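PDB 5E7T: minor structural protein 4 from Lactococcus phage Tuc2009, which probably serves as a baseplate upper protein, joining other structural proteins in the tail-end assembly with which the phage meets its lactococcal host. Local coordinates for residues Phe4-Glu9 and Gly101-Val106; Ile59-Pro64 and Met89-Glu94; Tyr67-Glu72 and Leu80-Gly85. One frame throughout, in Å; residues are numbered along the deposited sequence.

Interaction 1: residues Phe4-Glu9 and Gly101-Val106; sequences FNVVIE and GYVEKV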
# COMPACT_ATOMS: atom_id res chain seq x y z
N PHE A 4 40.88 17.74 2.77
CA PHE A 4 41.00 16.46 3.42
C PHE A 4 40.00 15.63 2.67
O PHE A 4 38.84 16.04 2.54
CB PHE A 4 40.65 16.62 4.92
CG PHE A 4 40.35 15.38 5.72
CD1 PHE A 4 41.29 14.36 5.82
CD2 PHE A 4 39.18 15.28 6.44
CE1 PHE A 4 41.02 13.22 6.58
CE2 PHE A 4 38.91 14.14 7.21
CZ PHE A 4 39.83 13.12 7.27
N ASN A 5 40.44 14.53 2.08
CA ASN A 5 39.59 13.71 1.24
C ASN A 5 39.45 12.31 1.77
O ASN A 5 40.46 11.63 2.00
CB ASN A 5 40.16 13.69 -0.17
CG ASN A 5 40.03 15.00 -0.89
OD1 ASN A 5 39.00 15.30 -1.48
ND2 ASN A 5 41.06 15.83 -0.85
N VAL A 6 38.19 11.88 1.94
CA VAL A 6 37.88 10.51 2.36
C VAL A 6 37.22 9.79 1.19
O VAL A 6 36.20 10.27 0.69
CB VAL A 6 37.07 10.39 3.68
CG1 VAL A 6 36.69 8.94 3.97
CG2 VAL A 6 37.84 10.97 4.86
N VAL A 7 37.79 8.67 0.77
CA VAL A 7 37.29 7.84 -0.32
C VAL A 7 36.35 6.76 0.19
O VAL A 7 36.70 6.00 1.09
CB VAL A 7 38.46 7.21 -1.12
CG1 VAL A 7 37.93 6.26 -2.18
CG2 VAL A 7 39.32 8.29 -1.77
N ILE A 8 35.16 6.65 -0.42
CA ILE A 8 34.17 5.63 -0.10
C ILE A 8 33.87 4.86 -1.37
O ILE A 8 33.30 5.41 -2.32
CB ILE A 8 32.89 6.18 0.57
CG1 ILE A 8 33.22 6.82 1.91
CG2 ILE A 8 31.87 5.06 0.74
CD1 ILE A 8 32.19 7.74 2.38
N GLU A 9 34.28 3.58 -1.37
CA GLU A 9 34.08 2.61 -2.44
C GLU A 9 32.79 1.88 -2.17
O GLU A 9 32.60 1.39 -1.05
CB GLU A 9 35.25 1.63 -2.46
CG GLU A 9 36.50 2.17 -3.12
CD GLU A 9 37.68 1.22 -3.15
OE1 GLU A 9 37.47 -0.01 -3.02
OE2 GLU A 9 38.81 1.72 -3.30
N GLY A 101 36.59 1.86 2.62
CA GLY A 101 36.67 3.29 2.88
C GLY A 101 38.03 3.63 3.46
O GLY A 101 38.63 2.81 4.18
N TYR A 102 38.56 4.81 3.12
CA TYR A 102 39.89 5.20 3.57
C TYR A 102 40.18 6.68 3.28
O TYR A 102 39.59 7.24 2.36
CB TYR A 102 40.96 4.28 2.91
CG TYR A 102 40.87 4.24 1.39
CD1 TYR A 102 40.05 3.32 0.74
CD2 TYR A 102 41.64 5.09 0.61
CE1 TYR A 102 39.94 3.30 -0.65
CE2 TYR A 102 41.54 5.08 -0.78
CZ TYR A 102 40.68 4.19 -1.40
OH TYR A 102 40.59 4.20 -2.77
N VAL A 103 41.10 7.29 4.04
CA VAL A 103 41.56 8.66 3.77
C VAL A 103 42.42 8.53 2.50
O VAL A 103 43.26 7.63 2.44
CB VAL A 103 42.40 9.24 4.95
CG1 VAL A 103 42.91 10.62 4.63
CG2 VAL A 103 41.61 9.25 6.25
N GLU A 104 42.19 9.37 1.48
CA GLU A 104 42.92 9.35 0.21
C GLU A 104 44.38 9.72 0.47
O GLU A 104 44.66 10.86 0.83
CB GLU A 104 42.30 10.38 -0.77
CG GLU A 104 42.66 10.22 -2.23
CD GLU A 104 41.94 11.17 -3.18
OE1 GLU A 104 41.99 12.40 -2.94
OE2 GLU A 104 41.34 10.69 -4.17
N LYS A 105 45.30 8.74 0.33
CA LYS A 105 46.74 9.00 0.51
C LYS A 105 47.40 9.24 -0.85
O LYS A 105 48.08 10.25 -1.03
CB LYS A 105 47.45 7.91 1.35
CG LYS A 105 47.20 8.03 2.87
CD LYS A 105 47.80 6.87 3.68
CE LYS A 105 47.22 6.79 5.08
NZ LYS A 105 47.72 5.60 5.84
N VAL A 106 47.18 8.32 -1.82
CA VAL A 106 47.72 8.50 -3.17
C VAL A 106 46.71 9.37 -3.91
O VAL A 106 45.61 8.92 -4.22
CB VAL A 106 48.06 7.19 -3.90
CG1 VAL A 106 48.91 7.47 -5.13
CG2 VAL A 106 48.80 6.25 -2.97
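Chi1 of Y102 (54°) sets CG between the backbone N and the carbonyl carbon, while V7 holds CG1 anti to its own N (chi1 175°); the two side chains run alongside each other in the same sense, on one face of an antiparallel beta ladder. The ladder joins strand 4-10 to strand 98-103, the outermost strand within this chain at that end of the sheet, in the immunoglobulin-like domain. V7 and Y102 form its hydrogen-bonded pair: V7 N donates to Y102 O at 2.8 Å, and Y102 N answers to V7 O at 3.0 Å. A further bond, E104 N to N5 O at 2.9 Å, carries the pairing one residue past the end of the second strand. The example illustrates how an aromatic on the outermost strand can be held by its face and hydroxyl. V7 CB lies over one face of the Y102 ring, 4.0 Å from the centroid and displaced toward the rim, a CH-pi contact, and V7 CG1 comes within 3.5 Å of Y102 CZ. The other methyl of V7 is used differently, CG2 packing 3.8 Å from E104 CB. On the opposite face of the ladder V6 faces V103 as a non-hydrogen-bonded pair, and V103 CG1 meets F4 CE1 at 3.8 Å, the two side chains crossing at about a right angle. That face looks into the core, where F4 and V6 also touch M89 and F91. E104 packs on D273 of the chain of Minor structural protein 5, and K58 NZ is a second partner of the Y102 hydroxyl. The ring's outer end is held by E9: Y102 OH donates to the anti side of E9 OE2 at 3.1 Å, with the carboxylate turned 88° from the ring plane.

Interaction 2: residues Ile59-Pro64 and Met89-Glu94; sequences INVELP and MRFVIE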
# COMPACT_ATOMS: atom_id res chain seq x y z
N ILE A 59 33.24 7.24 -4.39
CA ILE A 59 32.78 8.57 -3.92
C ILE A 59 33.99 9.22 -3.26
O ILE A 59 34.70 8.56 -2.50
CB ILE A 59 31.62 8.47 -2.86
CG1 ILE A 59 30.45 7.57 -3.34
CG2 ILE A 59 31.12 9.86 -2.42
CD1 ILE A 59 29.34 7.34 -2.32
N ASN A 60 34.24 10.49 -3.53
CA ASN A 60 35.34 11.20 -2.89
C ASN A 60 34.67 12.30 -2.09
O ASN A 60 34.04 13.20 -2.66
CB ASN A 60 36.33 11.75 -3.90
CG ASN A 60 37.29 12.74 -3.30
OD1 ASN A 60 36.99 13.92 -3.13
ND2 ASN A 60 38.47 12.28 -2.96
N VAL A 61 34.79 12.19 -0.75
CA VAL A 61 34.20 13.12 0.19
C VAL A 61 35.24 14.16 0.58
O VAL A 61 36.15 13.86 1.35
CB VAL A 61 33.61 12.37 1.41
CG1 VAL A 61 32.83 13.32 2.31
CG2 VAL A 61 32.74 11.20 0.98
N GLU A 62 35.15 15.36 -0.01
CA GLU A 62 36.07 16.46 0.29
C GLU A 62 35.52 17.30 1.40
O GLU A 62 34.45 17.94 1.27
CB GLU A 62 36.37 17.33 -0.93
CG GLU A 62 37.37 18.42 -0.63
CD GLU A 62 37.85 19.20 -1.84
OE1 GLU A 62 38.61 18.63 -2.66
OE2 GLU A 62 37.50 20.40 -1.94
N LEU A 63 36.27 17.33 2.50
CA LEU A 63 35.96 18.09 3.70
C LEU A 63 36.98 19.22 3.88
O LEU A 63 38.12 19.07 3.44
CB LEU A 63 36.03 17.16 4.92
CG LEU A 63 34.98 16.08 4.98
CD1 LEU A 63 35.47 14.92 5.78
CD2 LEU A 63 33.60 16.64 5.45
N PRO A 64 36.62 20.33 4.57
CA PRO A 64 37.62 21.38 4.80
C PRO A 64 38.85 20.83 5.55
O PRO A 64 38.70 19.98 6.44
CB PRO A 64 36.85 22.41 5.64
CG PRO A 64 35.41 22.18 5.29
CD PRO A 64 35.32 20.69 5.17
N MET A 89 34.30 10.64 13.03
CA MET A 89 33.77 11.28 11.85
C MET A 89 33.00 10.16 11.18
O MET A 89 33.56 9.10 10.90
CB MET A 89 34.87 11.81 10.98
CG MET A 89 34.43 12.95 10.18
SD MET A 89 35.84 13.76 9.45
CE MET A 89 36.47 14.69 10.92
N ARG A 90 31.69 10.37 11.07
CA ARG A 90 30.74 9.40 10.57
C ARG A 90 30.27 9.79 9.16
O ARG A 90 29.91 10.95 8.95
CB ARG A 90 29.56 9.34 11.55
CG ARG A 90 28.63 8.19 11.32
CD ARG A 90 27.24 8.46 11.85
NE ARG A 90 26.40 7.30 11.60
CZ ARG A 90 25.08 7.29 11.67
NH1 ARG A 90 24.41 8.39 11.97
NH2 ARG A 90 24.41 6.17 11.41
N PHE A 91 30.28 8.83 8.21
CA PHE A 91 29.89 9.02 6.81
C PHE A 91 28.72 8.09 6.52
O PHE A 91 28.89 6.88 6.59
CB PHE A 91 31.07 8.70 5.88
CG PHE A 91 32.29 9.58 6.10
CD1 PHE A 91 33.15 9.36 7.18
CD2 PHE A 91 32.59 10.62 5.22
CE1 PHE A 91 34.25 10.18 7.39
CE2 PHE A 91 33.70 11.44 5.44
CZ PHE A 91 34.53 11.21 6.52
N VAL A 92 27.54 8.62 6.25
CA VAL A 92 26.39 7.77 5.99
C VAL A 92 26.05 7.82 4.52
O VAL A 92 25.64 8.88 4.01
CB VAL A 92 25.14 8.08 6.87
CG1 VAL A 92 24.05 7.04 6.66
CG2 VAL A 92 25.49 8.19 8.34
N ILE A 93 26.17 6.64 3.84
CA ILE A 93 25.84 6.42 2.43
C ILE A 93 24.32 6.20 2.28
O ILE A 93 23.67 5.75 3.23
CB ILE A 93 26.64 5.23 1.86
CG1 ILE A 93 26.72 5.28 0.33
CG2 ILE A 93 26.10 3.88 2.38
CD1 ILE A 93 27.84 4.46 -0.29
N GLU A 94 23.77 6.51 1.10
CA GLU A 94 22.37 6.30 0.81
C GLU A 94 22.25 5.59 -0.52
O GLU A 94 22.77 6.08 -1.52
CB GLU A 94 21.61 7.63 0.80
CG GLU A 94 20.09 7.50 0.83
CD GLU A 94 19.28 8.76 0.54
OE1 GLU A 94 19.82 9.88 0.67
OE2 GLU A 94 18.08 8.61 0.21
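The F91 ring meets strand 58-63 with its edge: V61 CG1 lies in the ring plane beside CE2, 3.8 Å away, and L63 CD1 stands at the same rim, 3.9 Å from CZ. Neither residue comes over a face of the ring within this contact; V6 and I8 of strand 4-10 and V20 of strand 17-24 also touch this side chain. The two neighbours use the rim differently, for V61 runs alongside the ring in the opposite sense, whereas L63 and F91 meet tip to tip. L63 CD1 is shared, since it also rests 3.9 Å from M89 SD. The sulphur is brought there by an extended M89 chi2 (168°), and the methionine passes alongside the leucine in the opposite sense. At the far end of the contact I59 and I93 meet through their terminal methyls, CD1 to CD1 at 3.8 Å.

All six touching residues are buried and apolar, and the contact rests on side-chain packing alone. The strand axes stay 10.9 Å apart at their closest, more than twice the spacing of hydrogen-bonded neighbours, and run 141° apart in direction. In the order of the sheet, strands 17-24 and 45-55 separate the two, so the strands face one another across an interior that the curling sheet closes round. Alternation does the sorting: I59, V61 and L63 turn inward, while N60 and E62 turn away from the core on their layer, where E62 OE1 bonds to S2 OG; R90 does the same on the other layer, its NE in a salt bridge with E79. Such meeting of alternate apolar side chains from two facing beta layers is characteristic of the core of a beta sandwich, consistent with an immunoglobulin-like domain.

Interaction 3: residues Tyr67-Glu72 and Leu80-Gly85; sequences YAMAGE and LLLING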
# COMPACT_ATOMS: atom_id res chain seq x y z
N TYR A 67 39.30 19.90 9.30
CA TYR A 67 38.79 18.65 9.89
C TYR A 67 39.73 17.47 9.79
O TYR A 67 39.52 16.47 10.46
CB TYR A 67 37.42 18.28 9.31
CG TYR A 67 36.38 19.35 9.55
CD1 TYR A 67 35.90 19.62 10.83
CD2 TYR A 67 35.90 20.12 8.50
CE1 TYR A 67 34.99 20.65 11.06
CE2 TYR A 67 34.96 21.14 8.71
CZ TYR A 67 34.52 21.40 10.00
OH TYR A 67 33.60 22.41 10.20
N ALA A 68 40.78 17.59 8.97
CA ALA A 68 41.76 16.54 8.75
C ALA A 68 42.22 15.82 9.99
O ALA A 68 42.78 16.43 10.90
CB ALA A 68 42.96 17.08 7.98
N MET A 69 41.95 14.53 10.05
CA MET A 69 42.37 13.72 11.17
C MET A 69 42.81 12.35 10.75
O MET A 69 42.45 11.88 9.67
CB MET A 69 41.32 13.68 12.28
CG MET A 69 40.11 12.86 11.97
SD MET A 69 39.00 12.87 13.38
CE MET A 69 38.40 11.29 13.27
N ALA A 70 43.61 11.74 11.62
CA ALA A 70 44.16 10.39 11.49
C ALA A 70 43.10 9.42 12.01
O ALA A 70 41.94 9.81 12.18
CB ALA A 70 45.40 10.29 12.36
N GLY A 71 43.49 8.18 12.26
CA GLY A 71 42.57 7.23 12.86
C GLY A 71 42.21 5.99 12.09
O GLY A 71 42.34 5.92 10.86
N GLU A 72 41.72 5.02 12.85
CA GLU A 72 41.24 3.73 12.41
C GLU A 72 39.99 3.94 11.58
O GLU A 72 39.17 4.81 11.90
CB GLU A 72 40.91 2.91 13.67
CG GLU A 72 40.28 1.56 13.42
CD GLU A 72 39.69 0.88 14.64
OE1 GLU A 72 39.73 1.48 15.74
OE2 GLU A 72 39.17 -0.25 14.48
N LEU A 80 30.45 4.50 7.40
CA LEU A 80 31.88 4.35 7.60
C LEU A 80 32.20 5.24 8.78
O LEU A 80 31.57 6.30 8.94
CB LEU A 80 32.69 4.80 6.38
CG LEU A 80 34.19 4.52 6.39
CD1 LEU A 80 34.48 3.11 5.92
CD2 LEU A 80 34.92 5.52 5.53
N LEU A 81 33.15 4.81 9.63
CA LEU A 81 33.56 5.55 10.82
C LEU A 81 35.05 5.78 10.79
O LEU A 81 35.82 4.85 10.57
CB LEU A 81 33.20 4.79 12.11
CG LEU A 81 31.73 4.49 12.40
CD1 LEU A 81 31.60 3.74 13.70
CD2 LEU A 81 30.94 5.73 12.52
N LEU A 82 35.47 7.02 11.01
CA LEU A 82 36.90 7.34 11.08
C LEU A 82 37.13 7.64 12.57
O LEU A 82 36.70 8.69 13.05
CB LEU A 82 37.25 8.51 10.11
CG LEU A 82 38.68 9.11 10.08
CD1 LEU A 82 39.78 8.04 9.99
CD2 LEU A 82 38.84 10.03 8.91
N ILE A 83 37.64 6.64 13.32
CA ILE A 83 37.82 6.74 14.77
C ILE A 83 39.23 7.11 15.14
O ILE A 83 40.14 6.34 14.84
CB ILE A 83 37.39 5.43 15.52
CG1 ILE A 83 36.14 4.76 14.88
CG2 ILE A 83 37.18 5.72 17.01
CD1 ILE A 83 35.66 3.47 15.55
N ASN A 84 39.41 8.27 15.81
CA ASN A 84 40.71 8.75 16.30
C ASN A 84 40.56 9.03 17.79
O ASN A 84 40.11 10.10 18.19
CB ASN A 84 41.19 9.98 15.53
CG ASN A 84 42.44 10.64 16.08
OD1 ASN A 84 43.41 9.98 16.51
ND2 ASN A 84 42.44 11.96 16.09
N GLY A 85 40.88 8.02 18.58
CA GLY A 85 40.73 8.09 20.02
C GLY A 85 39.28 8.21 20.43
O GLY A 85 38.48 7.27 20.29
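This is the entry of a loop into a beta pairing: residues 69-71 cross the end of strand 79-84, and E72 then begins strand 72-75, the outermost strand within the chain on that side. The touching parts run about 110° apart, and E72 supplies the first rung; the pairing goes on with L81 and V74. E72 and I83 form that rung as an antiparallel hydrogen-bonded pair; I83 N donates to E72 O at 2.8 Å, while the return bond from E72 N to I83 O is weak. Just before it, G71 has a positive phi (118°), readily adopted by glycine, and its CA passes 3.3 Å from I83 O. The L82 side chain packs on the loop backbone, CD1 3.4 Å from G71 O. M69, with CG between the backbone N and the carbonyl carbon (chi1 73°), brings its CE to L82 CG at 3.9 Å. N84 contributes its aliphatic part, CB lying 3.4 Å from A70 O. The E72 carboxylate has its salt-bridge partner elsewhere, a basic side chain on the chain of another protein. Strand 79-84 thus lies between strand 72-75, which L82 and I83 touch through V73 and V74, and strand 87-94, to which L82 is bonded through the backbone of M89.

The three contacts sample one curled sheet at two levels, backbone pairing and core packing. Interactions 1 and 2 have centres about 9 Å apart and share neighbouring strands: I59 N lies 2.8 Å from I8 O, a probable hydrogen bond, so strand 58-63 is flanked by strand 4-10. Interaction 3, its centre about 12 Å from that of interaction 2, joins it on the other layer, where F91 N and L80 O are a probable hydrogen bond at 2.9 Å. The circuit closes through the interior, with F4 CZ of interaction 1 resting 3.6 Å from L82 CD2 of interaction 3, their centres about 11 Å apart. Strands 4-10 and 79-84, each next to an end of the sheet order, thereby meet across one core.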